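Local coordinates for protein quinone oxidoreductase (Escherichia coli, PDB 1QOR) that catalyses the one-electron reduction of quinones to semiquinones, with NADPH as the electron donor, and works as a homodimer, at residues Ala112-Phe115 / Glu116-Ala119; Leu197-Arg200 / Leu201-Ile204. All coordinates share one frame; numbering follows the deposited sequence.

Contact 1 (Ala112-Phe115 / Glu116-Ala119)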
loop_
_atom_site.group_PDB
_atom_site.type_symbol
_atom_site.label_atom_id
_atom_site.label_comp_id
_atom_site.label_asym_id
_atom_site.label_seq_id
_atom_site.Cartn_x
_atom_site.Cartn_y
_atom_site.Cartn_z
ATOM N N ALA A 112 37.306 -0.761 -13.600
ATOM C CA ALA A 112 36.613 -0.432 -14.842
ATOM C C ALA A 112 35.603 0.698 -14.735
ATOM O O ALA A 112 35.056 1.174 -15.745
ATOM C CB ALA A 112 35.922 -1.661 -15.369
ATOM N N ILE A 113 35.304 1.114 -13.514
ATOM C CA ILE A 113 34.305 2.143 -13.374
ATOM C C ILE A 113 34.923 3.434 -12.922
ATOM O O ILE A 113 35.611 3.459 -11.910
ATOM C CB ILE A 113 33.169 1.650 -12.452
ATOM C CG1 ILE A 113 32.583 0.342 -13.056
ATOM C CG2 ILE A 113 32.063 2.751 -12.312
ATOM C CD1 ILE A 113 31.514 -0.286 -12.264
ATOM N N SER A 114 34.729 4.484 -13.721
ATOM C CA SER A 114 35.271 5.788 -13.413
ATOM C C SER A 114 34.504 6.518 -12.291
ATOM O O SER A 114 33.319 6.248 -12.048
ATOM C CB SER A 114 35.246 6.631 -14.660
ATOM O OG SER A 114 33.986 7.220 -14.826
ATOM N N PHE A 115 35.144 7.523 -11.699
ATOM C CA PHE A 115 34.523 8.278 -10.611
ATOM C C PHE A 115 33.297 8.989 -11.098
ATOM O O PHE A 115 32.312 9.038 -10.369
ATOM C CB PHE A 115 35.494 9.282 -9.961
ATOM C CG PHE A 115 36.575 8.629 -9.166
ATOM C CD1 PHE A 115 36.270 7.669 -8.234
ATOM C CD2 PHE A 115 37.898 8.990 -9.344
ATOM C CE1 PHE A 115 37.282 7.062 -7.473
ATOM C CE2 PHE A 115 38.905 8.401 -8.596
ATOM C CZ PHE A 115 38.599 7.435 -7.663
ATOM N N GLU A 116 33.343 9.511 -12.329
ATOM C CA GLU A 116 32.204 10.218 -12.907
ATOM C C GLU A 116 31.045 9.262 -13.207
ATOM O O GLU A 116 29.875 9.662 -13.135
ATOM C CB GLU A 116 32.610 10.919 -14.192
ATOM C CG GLU A 116 33.682 11.981 -14.014
ATOM C CD GLU A 116 33.701 13.009 -15.153
ATOM O OE1 GLU A 116 33.111 12.745 -16.229
ATOM O OE2 GLU A 116 34.297 14.099 -14.960
ATOM N N GLN A 117 31.365 8.008 -13.552
ATOM C CA GLN A 117 30.331 7.017 -13.850
ATOM C C GLN A 117 29.673 6.576 -12.574
ATOM O O GLN A 117 28.467 6.326 -12.541
ATOM C CB GLN A 117 30.900 5.764 -14.508
ATOM C CG GLN A 117 31.283 5.929 -15.944
ATOM C CD GLN A 117 31.950 4.670 -16.477
ATOM O OE1 GLN A 117 32.894 4.135 -15.870
ATOM N NE2 GLN A 117 31.429 4.156 -17.585
ATOM N N ALA A 118 30.494 6.439 -11.540
ATOM C CA ALA A 118 30.040 6.004 -10.234
ATOM C C ALA A 118 29.105 7.036 -9.585
ATOM O O ALA A 118 28.002 6.687 -9.154
ATOM C CB ALA A 118 31.238 5.708 -9.354
ATOM N N ALA A 119 29.499 8.305 -9.590
ATOM C CA ALA A 119 28.684 9.365 -9.001
ATOM C C ALA A 119 27.442 9.688 -9.855
ATOM O O ALA A 119 26.537 10.437 -9.418
ATOM C CB ALA A 119 29.528 10.639 -8.799
HETATM O O HOH W 1 35.129 3.758 -17.512
HETATM O O HOH W 2 32.684 1.195 -17.235
#

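Contact 2 (Leu197-Arg200 / Leu201-Ile204)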
loop_
_atom_site.group_PDB
_atom_site.type_symbol
_atom_site.label_atom_id
_atom_site.label_comp_id
_atom_site.label_asym_id
_atom_site.label_seq_id
_atom_site.Cartn_x
_atom_site.Cartn_y
_atom_site.Cartn_z
ATOM N N LEU A 197 -2.646 10.450 -20.772
ATOM C CA LEU A 197 -1.976 9.292 -20.206
ATOM C C LEU A 197 -2.797 8.035 -19.993
ATOM O O LEU A 197 -2.323 6.919 -20.297
ATOM C CB LEU A 197 -1.312 9.685 -18.878
ATOM C CG LEU A 197 -0.801 8.612 -17.910
ATOM C CD1 LEU A 197 0.278 7.768 -18.543
ATOM C CD2 LEU A 197 -0.227 9.333 -16.697
ATOM N N VAL A 198 -3.984 8.197 -19.399
ATOM C CA VAL A 198 -4.833 7.051 -19.067
ATOM C C VAL A 198 -5.362 6.365 -20.306
ATOM O O VAL A 198 -5.263 5.139 -20.421
ATOM C CB VAL A 198 -5.991 7.445 -18.074
ATOM C CG1 VAL A 198 -6.951 6.287 -17.881
ATOM C CG2 VAL A 198 -5.392 7.819 -16.683
ATOM N N GLU A 199 -5.891 7.147 -21.256
ATOM C CA GLU A 199 -6.395 6.577 -22.494
ATOM C C GLU A 199 -5.250 5.908 -23.297
ATOM O O GLU A 199 -5.403 4.764 -23.746
ATOM C CB GLU A 199 -7.132 7.633 -23.312
ATOM C CG GLU A 199 -8.534 8.017 -22.751
ATOM C CD GLU A 199 -9.398 6.809 -22.215
ATOM O OE1 GLU A 199 -9.526 5.783 -22.926
ATOM O OE2 GLU A 199 -9.957 6.887 -21.072
ATOM N N ARG A 200 -4.093 6.566 -23.438
ATOM C CA ARG A 200 -2.983 5.938 -24.181
ATOM C C ARG A 200 -2.543 4.674 -23.478
ATOM O O ARG A 200 -2.268 3.668 -24.130
ATOM C CB ARG A 200 -1.776 6.869 -24.328
ATOM C CG ARG A 200 -1.911 7.968 -25.374
ATOM C CD ARG A 200 -1.768 7.402 -26.795
ATOM N NE ARG A 200 -0.390 7.051 -27.160
ATOM C CZ ARG A 200 -0.045 5.916 -27.776
ATOM N NH1 ARG A 200 -0.966 4.994 -28.107
ATOM N NH2 ARG A 200 1.227 5.703 -28.079
ATOM N N LEU A 201 -2.492 4.685 -22.145
ATOM C CA LEU A 201 -2.076 3.488 -21.436
ATOM C C LEU A 201 -3.042 2.329 -21.655
ATOM O O LEU A 201 -2.622 1.163 -21.784
ATOM C CB LEU A 201 -1.811 3.745 -19.932
ATOM C CG LEU A 201 -1.445 2.335 -19.399
ATOM C CD1 LEU A 201 -0.016 2.234 -19.025
ATOM C CD2 LEU A 201 -2.432 1.722 -18.383
ATOM N N LYS A 202 -4.335 2.613 -21.689
ATOM C CA LYS A 202 -5.319 1.549 -21.946
ATOM C C LYS A 202 -5.175 1.012 -23.387
ATOM O O LYS A 202 -5.274 -0.195 -23.638
ATOM C CB LYS A 202 -6.745 2.054 -21.737
ATOM C CG LYS A 202 -7.097 2.202 -20.281
ATOM C CD LYS A 202 -8.537 2.607 -20.088
ATOM C CE LYS A 202 -8.832 3.903 -20.789
ATOM N NZ LYS A 202 -10.306 4.237 -20.675
ATOM N N GLU A 203 -4.927 1.928 -24.318
ATOM C CA GLU A 203 -4.737 1.587 -25.716
ATOM C C GLU A 203 -3.507 0.673 -25.861
ATOM O O GLU A 203 -3.637 -0.455 -26.338
ATOM C CB GLU A 203 -4.573 2.886 -26.504
ATOM C CG GLU A 203 -4.412 2.707 -27.971
ATOM C CD GLU A 203 -4.567 4.006 -28.731
ATOM O OE1 GLU A 203 -4.168 5.049 -28.168
ATOM O OE2 GLU A 203 -5.079 3.977 -29.896
ATOM N N ILE A 204 -2.363 1.110 -25.317
ATOM C CA ILE A 204 -1.093 0.369 -25.383
ATOM C C ILE A 204 -1.173 -1.035 -24.778
ATOM O O ILE A 204 -0.526 -1.992 -25.275
ATOM C CB ILE A 204 0.076 1.172 -24.694
ATOM C CG1 ILE A 204 0.459 2.411 -25.504
ATOM C CG2 ILE A 204 1.319 0.338 -24.550
ATOM C CD1 ILE A 204 1.338 3.405 -24.731
#

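Contact 1 (Ala112-Phe115 / Glu116-Ala119)
The side-chain amide of Q117 is met at its edge by the backbone N of S114, which donates to OE1 over 2.8 Å in the carbonyl plane and on a lone pair, with an N-H...O angle of 168°. On one side of that plane stands S114 OG; on the other lies the methyl CG2 of I113, 3.9 Å from Q117 OE1. The I113 and Q117 side chains cross at about a right angle, and the methyl also touches Q117 CB. A water above the amide plane, on the S114 OG side, donates to Q117 OE1 and to A112 O; a second, nearer the plane, accepts from Q117 NE2 at 3.2 Å and donates to A112 O. The straight S114 N bond sets where OE1 faces; the water at NE2 probably helps hold the flip.

The return bond runs from Q117 N to S114 OG over 3.0 Å. Serine's first torsion, 84°, sets OG between its backbone N and carbonyl carbon, facing the helix start. S114 OG also lies against Q117 CG at 3.2 Å. Beneath this exchange the helical bonds begin: A118 N donates to S114 O at 2.9 Å, and A119 N to F115 O at 3.0 Å.

Neighbours anchor the turn to the mixed sheet. R84 makes a cation-pi contact with the F115 ring and donates to I113 O, and the same ring rests on A66 and I68 of strand 65-72. E116 leaves at roughly a right angle to F115, touches strand 324-326 and forms a salt bridge with K301.

Reciprocal bonding between the N-cap residue and the third residue after it defines a capping box: S114 and Q117 satisfy one another's backbone N-H groups at the start of helix 115-135.

Contact 2 (Leu197-Arg200 / Leu201-Ile204)
K202 NZ is gripped by both oxygens of the E199 carboxylate, one turn earlier in the helix. From K202 NZ the stronger bond goes to E199 OE2, 2.7 Å away, reached on its syn side a little out of the carboxylate plane; the one to E199 OE1, at 2.8 Å, is weak. The two side chains lie side by side, pointing the same way, and the lysine's bend at its third torsion (-58°) turns NZ onto the acid. A methionine in its place would probably leave the E199 carboxylate without its positive mate and free to turn.

The second i to i+3 pair has a different geometry. R200 NH1 approaches E203 OE1 at 3.2 Å from above the carboxylate, 65° out of its plane, while the oxygen lies near the guanidinium plane; the guanidinium and carboxylate planes are turned 80° to each other. I204 CD1 sits 4.0 Å above one face of the R200 guanidinium, toward its rim, and R200 NE forms a salt bridge with E195, just before the helix.

Both salt bridges decorate the polar side of helix 197-204. Its apolar residues L197, L201 and I204 pack on strands 188-191 and 167-172 of the parallel Rossmann sheet, while V198 turns to helix 222-227.

Read from the N terminus, the chain leaves strand 106-108, passes through a short loop and enters helix 115-135 at contact 1, which joins that loop to the helix start and sets both against the mixed sheet. It then runs on into the parallel nucleotide-binding sheet, and contact 2 follows on helix 197-204, between strands 188-191 and 210-215. Each contact joins adjoining residues, so neither closes a long loop, and the two neither nest nor cross but follow in series. Their centres lie about 38 Å apart, on opposite sides of the chain's centre: one lies at a helix entrance, the other on a helix packed beside strand 188-191, outermost in this chain's parallel sheet.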